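Local coordinates for GH18 chiitnase (Pseudoalteromonas aurantia, PDB 6K7Z), which probably hydrolyses the internal beta-1,4 glycosidic links of chitin as an endo-acting chitinase of glycoside hydrolase family 18, at residues S90-T93 and A94-A97; T138-L141 and R142-P146; P198-I201 and V202-Y205. All coordinates share one frame; numbering follows the deposited sequence.

Contact 1: residues S90-T93 and A94-A97; sequences SEDT and AKLA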
loop_
_atom_site.group_PDB
_atom_site.type_symbol
_atom_site.label_atom_id
_atom_site.label_comp_id
_atom_site.label_asym_id
_atom_site.label_seq_id
_atom_site.Cartn_x
_atom_site.Cartn_y
_atom_site.Cartn_z
ATOM N N SER A 90 -2.316 0.615 19.457
ATOM C CA SER A 90 -1.532 -0.578 19.734
ATOM C C SER A 90 -1.978 -1.267 21.010
ATOM O O SER A 90 -1.657 -2.442 21.201
ATOM C CB SER A 90 -0.049 -0.232 19.841
ATOM O OG SER A 90 0.213 0.470 21.053
ATOM N N GLU A 91 -2.694 -0.556 21.883
ATOM C CA GLU A 91 -3.198 -1.136 23.122
ATOM C C GLU A 91 -4.508 -1.890 22.937
ATOM O O GLU A 91 -4.945 -2.568 23.876
ATOM C CB GLU A 91 -3.362 -0.036 24.178
ATOM C CG GLU A 91 -2.042 0.689 24.464
ATOM C CD GLU A 91 -2.207 1.943 25.304
ATOM O OE1 GLU A 91 -3.348 2.434 25.437
ATOM O OE2 GLU A 91 -1.184 2.436 25.829
ATOM N N ASP A 92 -5.130 -1.814 21.754
ATOM C CA ASP A 92 -6.325 -2.607 21.476
ATOM C C ASP A 92 -6.466 -2.865 19.976
ATOM O O ASP A 92 -7.349 -2.303 19.316
ATOM C CB ASP A 92 -7.569 -1.914 22.045
ATOM C CG ASP A 92 -8.774 -2.840 22.136
ATOM O OD1 ASP A 92 -8.787 -3.895 21.471
ATOM O OD2 ASP A 92 -9.718 -2.506 22.882
ATOM N N THR A 93 -5.601 -3.726 19.430
ATOM C CA THR A 93 -5.646 -4.010 17.997
ATOM C C THR A 93 -6.918 -4.741 17.599
ATOM O O THR A 93 -7.349 -4.634 16.449
ATOM C CB THR A 93 -4.426 -4.835 17.572
ATOM O OG1 THR A 93 -4.435 -6.098 18.261
ATOM C CG2 THR A 93 -3.155 -4.082 17.897
ATOM N N ALA A 94 -7.529 -5.498 18.515
ATOM C CA ALA A 94 -8.737 -6.220 18.137
ATOM C C ALA A 94 -9.869 -5.247 17.843
ATOM O O ALA A 94 -10.651 -5.456 16.912
ATOM C CB ALA A 94 -9.131 -7.209 19.235
ATOM N N LYS A 95 -9.952 -4.166 18.619
ATOM C CA LYS A 95 -10.969 -3.154 18.386
ATOM C C LYS A 95 -10.730 -2.441 17.065
ATOM O O LYS A 95 -11.673 -2.213 16.297
ATOM C CB LYS A 95 -10.984 -2.158 19.547
ATOM C CG LYS A 95 -12.067 -1.107 19.450
ATOM C CD LYS A 95 -12.200 -0.314 20.756
ATOM C CE LYS A 95 -13.444 0.577 20.719
ATOM N NZ LYS A 95 -13.555 1.520 21.876
ATOM N N LEU A 96 -9.473 -2.083 16.790
ATOM C CA LEU A 96 -9.127 -1.492 15.504
ATOM C C LEU A 96 -9.471 -2.444 14.364
ATOM O O LEU A 96 -10.113 -2.052 13.379
ATOM C CB LEU A 96 -7.639 -1.132 15.487
ATOM C CG LEU A 96 -7.087 -0.584 14.169
ATOM C CD1 LEU A 96 -7.797 0.705 13.791
ATOM C CD2 LEU A 96 -5.582 -0.357 14.252
ATOM N N ALA A 97 -9.081 -3.716 14.503
ATOM C CA ALA A 97 -9.372 -4.697 13.461
ATOM C C ALA A 97 -10.864 -4.784 13.185
ATOM O O ALA A 97 -11.288 -4.850 12.025
ATOM C CB ALA A 97 -8.828 -6.066 13.856
#
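The Asp-92 carboxylate turns one face to Lys-95. Over that face Lys-95 CB lies 3.4 Å from Asp-92 OD1, and it is almost as near to the other atoms of the group, with Asp-92 CG at 3.5 Å and Asp-92 OD2 at 3.6 Å. The backbone N-H of Lys-95 comes in from the same side. Lys-95 N is 3.1 Å from Asp-92 OD1 and meets it from above the carboxylate plane, 55° out of it. Beyond OD1, at the edge of the group, stands the methyl of Ala-94, its CB 4.0 Å from Asp-92 OD1. A chi1 of -164° sets Asp-92 CG opposite its own nitrogen and folds the acid back over the first turn. Asp-92 is thus the N-cap of helix 93-106, which leads into strand 111-115 in the outer helix layer of the TIM barrel. The carboxylate probably also steadies the positive end of the helix dipole. The backbone closes the same turn. Asp-92 O takes a weak bond from Leu-96 N and a second, more bent and also weak, from Lys-95 N. The next bond is firmer: Ala-97 N is 2.8 Å from Thr-93 O, with an N-H...O angle of 163°. The Thr-93 hydroxyl turns elsewhere and bonds Ser-136 OG on helix 130-144. Leu-96 packs on Leu-137 of that helix, while the Lys-95 side chain makes a cation-pi contact with Phe-39.

Contact 2: residues T138-L141 and R142-P146; sequences TQEL and RKRLP
Arg-144 runs back along Glu-140, the two side chains pointing the same way. Arg-144 CB starts 3.7 Å from Leu-141 O. Arg-144 CG and CD then pass Glu-140 O, each 3.5 Å from it, the chain extended as far as NE. At the tip chi4 of 82° turns the guanidinium so that NH1 grips two oxygens of one residue. Arg-144 NH1 is 2.9 Å from Glu-140 O, which lies in the guanidinium plane. Arg-144 NH1 is also 2.9 Å from Glu-140 OE1, a salt bridge on the anti side of the carboxylate. Arg-144 NH2 donates to a water, which gives a weak bond to Glu-140 OE1. Lys-143 NZ completes the network, 2.8 Å from Glu-140 OE1 and above the carboxylate plane. A leucine in place of Arg-144 would probably leave OE1 with the lysine as its one charged partner here and Glu-140 O with just a weak backbone bond. Leu-141 and Leu-145 also lie side by side, their CD1 atoms 4.0 Å apart. This is the last turn of helix 130-144, joining strands 111-115 and 151-154 in a beta-alpha-beta unit. Glu-140 and Arg-144 border helix 93-106, Leu-141 packs on strand 151-154, and Arg-142 bridges to Asp-182.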
loop_
_atom_site.group_PDB
_atom_site.type_symbol
_atom_site.label_atom_id
_atom_site.label_comp_id
_atom_site.label_asym_id
_atom_site.label_seq_id
_atom_site.Cartn_x
_atom_site.Cartn_y
_atom_site.Cartn_z
ATOM N N THR A 138 -2.353 -7.439 11.840
ATOM C CA THR A 138 -2.530 -8.333 10.701
ATOM C C THR A 138 -3.285 -9.595 11.103
ATOM O O THR A 138 -4.221 -10.007 10.411
ATOM C CB THR A 138 -1.177 -8.683 10.077
ATOM O OG1 THR A 138 -0.583 -7.499 9.527
ATOM C CG2 THR A 138 -1.351 -9.703 8.963
ATOM N N GLN A 139 -2.929 -10.190 12.246
ATOM C CA GLN A 139 -3.587 -11.417 12.676
ATOM C C GLN A 139 -5.069 -11.181 12.931
ATOM O O GLN A 139 -5.922 -11.963 12.495
ATOM C CB GLN A 139 -2.904 -11.960 13.930
ATOM C CG GLN A 139 -1.554 -12.613 13.670
ATOM C CD GLN A 139 -0.805 -12.953 14.948
ATOM O OE1 GLN A 139 -1.044 -12.359 15.998
ATOM N NE2 GLN A 139 0.116 -13.908 14.859
ATOM N N GLU A 140 -5.396 -10.100 13.640
ATOM C CA GLU A 140 -6.789 -9.836 13.979
ATOM C C GLU A 140 -7.599 -9.482 12.744
ATOM O O GLU A 140 -8.775 -9.846 12.634
ATOM C CB GLU A 140 -6.867 -8.714 15.010
ATOM C CG GLU A 140 -6.154 -9.025 16.304
ATOM C CD GLU A 140 -6.914 -10.028 17.143
ATOM O OE1 GLU A 140 -8.042 -10.417 16.745
ATOM O OE2 GLU A 140 -6.393 -10.408 18.206
ATOM N N LEU A 141 -6.987 -8.766 11.806
ATOM C CA LEU A 141 -7.683 -8.416 10.576
ATOM C C LEU A 141 -7.931 -9.653 9.723
ATOM O O LEU A 141 -9.029 -9.829 9.176
ATOM C CB LEU A 141 -6.859 -7.374 9.822
ATOM C CG LEU A 141 -7.481 -6.314 8.920
ATOM C CD1 LEU A 141 -8.703 -5.681 9.540
ATOM C CD2 LEU A 141 -6.418 -5.254 8.643
ATOM N N ARG A 142 -6.924 -10.523 9.617
ATOM C CA ARG A 142 -7.028 -11.719 8.788
ATOM C C ARG A 142 -8.063 -12.684 9.340
ATOM O O ARG A 142 -8.745 -13.372 8.571
ATOM C CB ARG A 142 -5.658 -12.399 8.684
ATOM C CG ARG A 142 -5.645 -13.673 7.850
ATOM C CD ARG A 142 -6.271 -13.423 6.480
ATOM N NE ARG A 142 -5.304 -12.885 5.540
ATOM C CZ ARG A 142 -5.629 -12.276 4.404
ATOM N NH1 ARG A 142 -6.900 -12.112 4.071
ATOM N NH2 ARG A 142 -4.679 -11.829 3.601
ATOM N N LYS A 143 -8.189 -12.726 10.668
ATOM C CA LYS A 143 -9.253 -13.474 11.322
ATOM C C LYS A 143 -10.622 -13.044 10.810
ATOM O O LYS A 143 -11.478 -13.887 10.511
ATOM C CB LYS A 143 -9.129 -13.268 12.832
ATOM C CG LYS A 143 -10.171 -13.965 13.679
ATOM C CD LYS A 143 -10.085 -13.492 15.137
ATOM C CE LYS A 143 -8.717 -13.769 15.740
ATOM N NZ LYS A 143 -8.586 -13.139 17.099
ATOM N N ARG A 144 -10.831 -11.732 10.661
ATOM C CA ARG A 144 -12.121 -11.179 10.268
ATOM C C ARG A 144 -12.308 -11.081 8.760
ATOM O O ARG A 144 -13.455 -11.038 8.299
ATOM C CB ARG A 144 -12.300 -9.796 10.909
ATOM C CG ARG A 144 -12.225 -9.852 12.432
ATOM C CD ARG A 144 -11.957 -8.506 13.076
ATOM N NE ARG A 144 -12.227 -8.540 14.518
ATOM C CZ ARG A 144 -11.380 -9.005 15.436
ATOM N NH1 ARG A 144 -10.195 -9.482 15.087
ATOM N NH2 ARG A 144 -11.717 -8.989 16.716
ATOM N N LEU A 145 -11.215 -11.063 7.993
ATOM C CA LEU A 145 -11.230 -10.918 6.537
ATOM C C LEU A 145 -10.421 -12.062 5.939
ATOM O O LEU A 145 -9.265 -11.877 5.528
ATOM C CB LEU A 145 -10.646 -9.571 6.111
ATOM C CG LEU A 145 -11.327 -8.340 6.695
ATOM C CD1 LEU A 145 -10.577 -7.078 6.271
ATOM C CD2 LEU A 145 -12.779 -8.284 6.240
ATOM N N PRO A 146 -11.001 -13.255 5.865
ATOM C CA PRO A 146 -10.206 -14.443 5.531
ATOM C C PRO A 146 -9.751 -14.467 4.080
ATOM O O PRO A 146 -10.382 -13.892 3.192
ATOM C CB PRO A 146 -11.174 -15.602 5.812
ATOM C CG PRO A 146 -12.263 -15.016 6.636
ATOM C CD PRO A 146 -12.389 -13.599 6.206
HETATM O O HOH W 1 -10.787 -10.998 18.649
#

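Contact 3: residues P198-I201 and V202-Y205; sequences PDQI and VSSY
Gln-200 and Ser-204 meet through both backbone and side chain. The backbone bonds come first and are those of a regular alpha-helix. Each N-H from Val-202 to Tyr-205 bonds the carbonyl four residues back, as where Ser-204 N is 3.0 Å from Gln-200 O. The same spacing packs Val-202 closely on the turn before, its CG2 3.3 Å from Pro-198 O, beside the carbonyl that the valine N-H bonds. This is the opening of helix 198-209, with Pro-198 in its first turn. The helix links strand 183-187 to strand 219-224 as the crossover of a beta-alpha-beta unit in the TIM barrel. The hydroxyl contacts are weaker within the turn. Gln-200 O also has Ser-203 OG and Ser-204 OG near it, each 3.2 Å away. The amide of Gln-200, its chain bent at chi2 (67°), brings OE1 to 3.1 Å from Ser-204 OG. Each hydroxyl has one proton and more than one acceptor nearby, and which it uses is open. A stronger partner of the Ser-204 hydroxyl is Trp-194 NE1, and Gln-200 packs on the same tryptophan. Tyr-205 OH bonds Val-219 O and Gly-255 N. The apolar contacts face outward from the turn: Val-202 and Tyr-205 pack on Ile-248 of helix 237-251.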
loop_
_atom_site.group_PDB
_atom_site.type_symbol
_atom_site.label_atom_id
_atom_site.label_comp_id
_atom_site.label_asym_id
_atom_site.label_seq_id
_atom_site.Cartn_x
_atom_site.Cartn_y
_atom_site.Cartn_z
ATOM N N PRO A 198 18.035 2.989 -9.802
ATOM C CA PRO A 198 17.522 1.674 -10.231
ATOM C C PRO A 198 18.344 0.496 -9.749
ATOM O O PRO A 198 17.773 -0.527 -9.350
ATOM C CB PRO A 198 17.554 1.768 -11.766
ATOM C CG PRO A 198 17.583 3.213 -12.077
ATOM C CD PRO A 198 18.288 3.891 -10.944
ATOM N N ASP A 199 19.673 0.594 -9.806
ATOM C CA ASP A 199 20.504 -0.517 -9.353
ATOM C C ASP A 199 20.201 -0.871 -7.903
ATOM O O ASP A 199 20.067 -2.052 -7.551
ATOM C CB ASP A 199 21.983 -0.165 -9.521
ATOM C CG ASP A 199 22.310 0.279 -10.919
ATOM O OD1 ASP A 199 21.531 -0.069 -11.832
ATOM O OD2 ASP A 199 23.336 0.977 -11.108
ATOM N N GLN A 200 20.073 0.140 -7.052
ATOM C CA GLN A 200 19.757 -0.127 -5.655
ATOM C C GLN A 200 18.338 -0.675 -5.506
ATOM O O GLN A 200 18.081 -1.542 -4.663
ATOM C CB GLN A 200 19.950 1.147 -4.834
ATOM C CG GLN A 200 19.673 0.981 -3.357
ATOM C CD GLN A 200 20.679 0.070 -2.686
ATOM O OE1 GLN A 200 20.353 -1.056 -2.284
ATOM N NE2 GLN A 200 21.915 0.545 -2.571
ATOM N N ILE A 201 17.400 -0.190 -6.322
ATOM C CA ILE A 201 16.026 -0.681 -6.221
ATOM C C ILE A 201 15.962 -2.156 -6.596
ATOM O O ILE A 201 15.277 -2.956 -5.937
ATOM C CB ILE A 201 15.091 0.173 -7.101
ATOM C CG1 ILE A 201 14.979 1.593 -6.542
ATOM C CG2 ILE A 201 13.722 -0.490 -7.234
ATOM C CD1 ILE A 201 14.450 2.604 -7.562
ATOM N N VAL A 202 16.687 -2.543 -7.649
ATOM C CA VAL A 202 16.663 -3.927 -8.118
ATOM C C VAL A 202 17.268 -4.869 -7.083
ATOM O O VAL A 202 16.689 -5.912 -6.757
ATOM C CB VAL A 202 17.388 -4.042 -9.469
ATOM C CG1 VAL A 202 17.602 -5.508 -9.828
ATOM C CG2 VAL A 202 16.573 -3.323 -10.563
ATOM N N SER A 203 18.462 -4.550 -6.588
ATOM C CA SER A 203 19.094 -5.457 -5.632
ATOM C C SER A 203 18.248 -5.584 -4.374
ATOM O O SER A 203 18.042 -6.693 -3.865
ATOM C CB SER A 203 20.508 -4.983 -5.293
ATOM O OG SER A 203 20.489 -3.690 -4.723
ATOM N N SER A 204 17.719 -4.463 -3.881
ATOM C CA SER A 204 16.863 -4.514 -2.701
ATOM C C SER A 204 15.591 -5.303 -2.970
ATOM O O SER A 204 15.192 -6.135 -2.147
ATOM C CB SER A 204 16.537 -3.100 -2.219
ATOM O OG SER A 204 17.686 -2.469 -1.673
ATOM N N TYR A 205 14.934 -5.058 -4.114
ATOM C CA TYR A 205 13.752 -5.843 -4.467
ATOM C C TYR A 205 14.039 -7.343 -4.392
ATOM O O TYR A 205 13.271 -8.109 -3.798
ATOM C CB TYR A 205 13.244 -5.471 -5.867
ATOM C CG TYR A 205 12.029 -6.283 -6.231
ATOM C CD1 TYR A 205 10.761 -5.881 -5.827
ATOM C CD2 TYR A 205 12.150 -7.484 -6.919
ATOM C CE1 TYR A 205 9.640 -6.634 -6.131
ATOM C CE2 TYR A 205 11.037 -8.251 -7.214
ATOM C CZ TYR A 205 9.785 -7.822 -6.813
ATOM O OH TYR A 205 8.681 -8.578 -7.093
#

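The three contacts follow in series; none nests in or crosses another. Contact 1 closes the turn between helix 83-89 and helix 93-106. Contact 2 comes at the far end of the next barrel helix, 130-144, just before the chain turns toward strand 151-154. These two are neighbours, with centres 12 Å apart. Ala-97 CB lies 3.5 Å from Glu-140 CB, so the start of one helix packs against the end of the other. Farther round the barrel contact 3 opens helix 198-209, which carries the chain from strand 183-187 to strand 219-224 and lies against helix 237-251. Its centre is 35 Å from that of contact 1, on the opposite side of the chain's centre, and it touches neither.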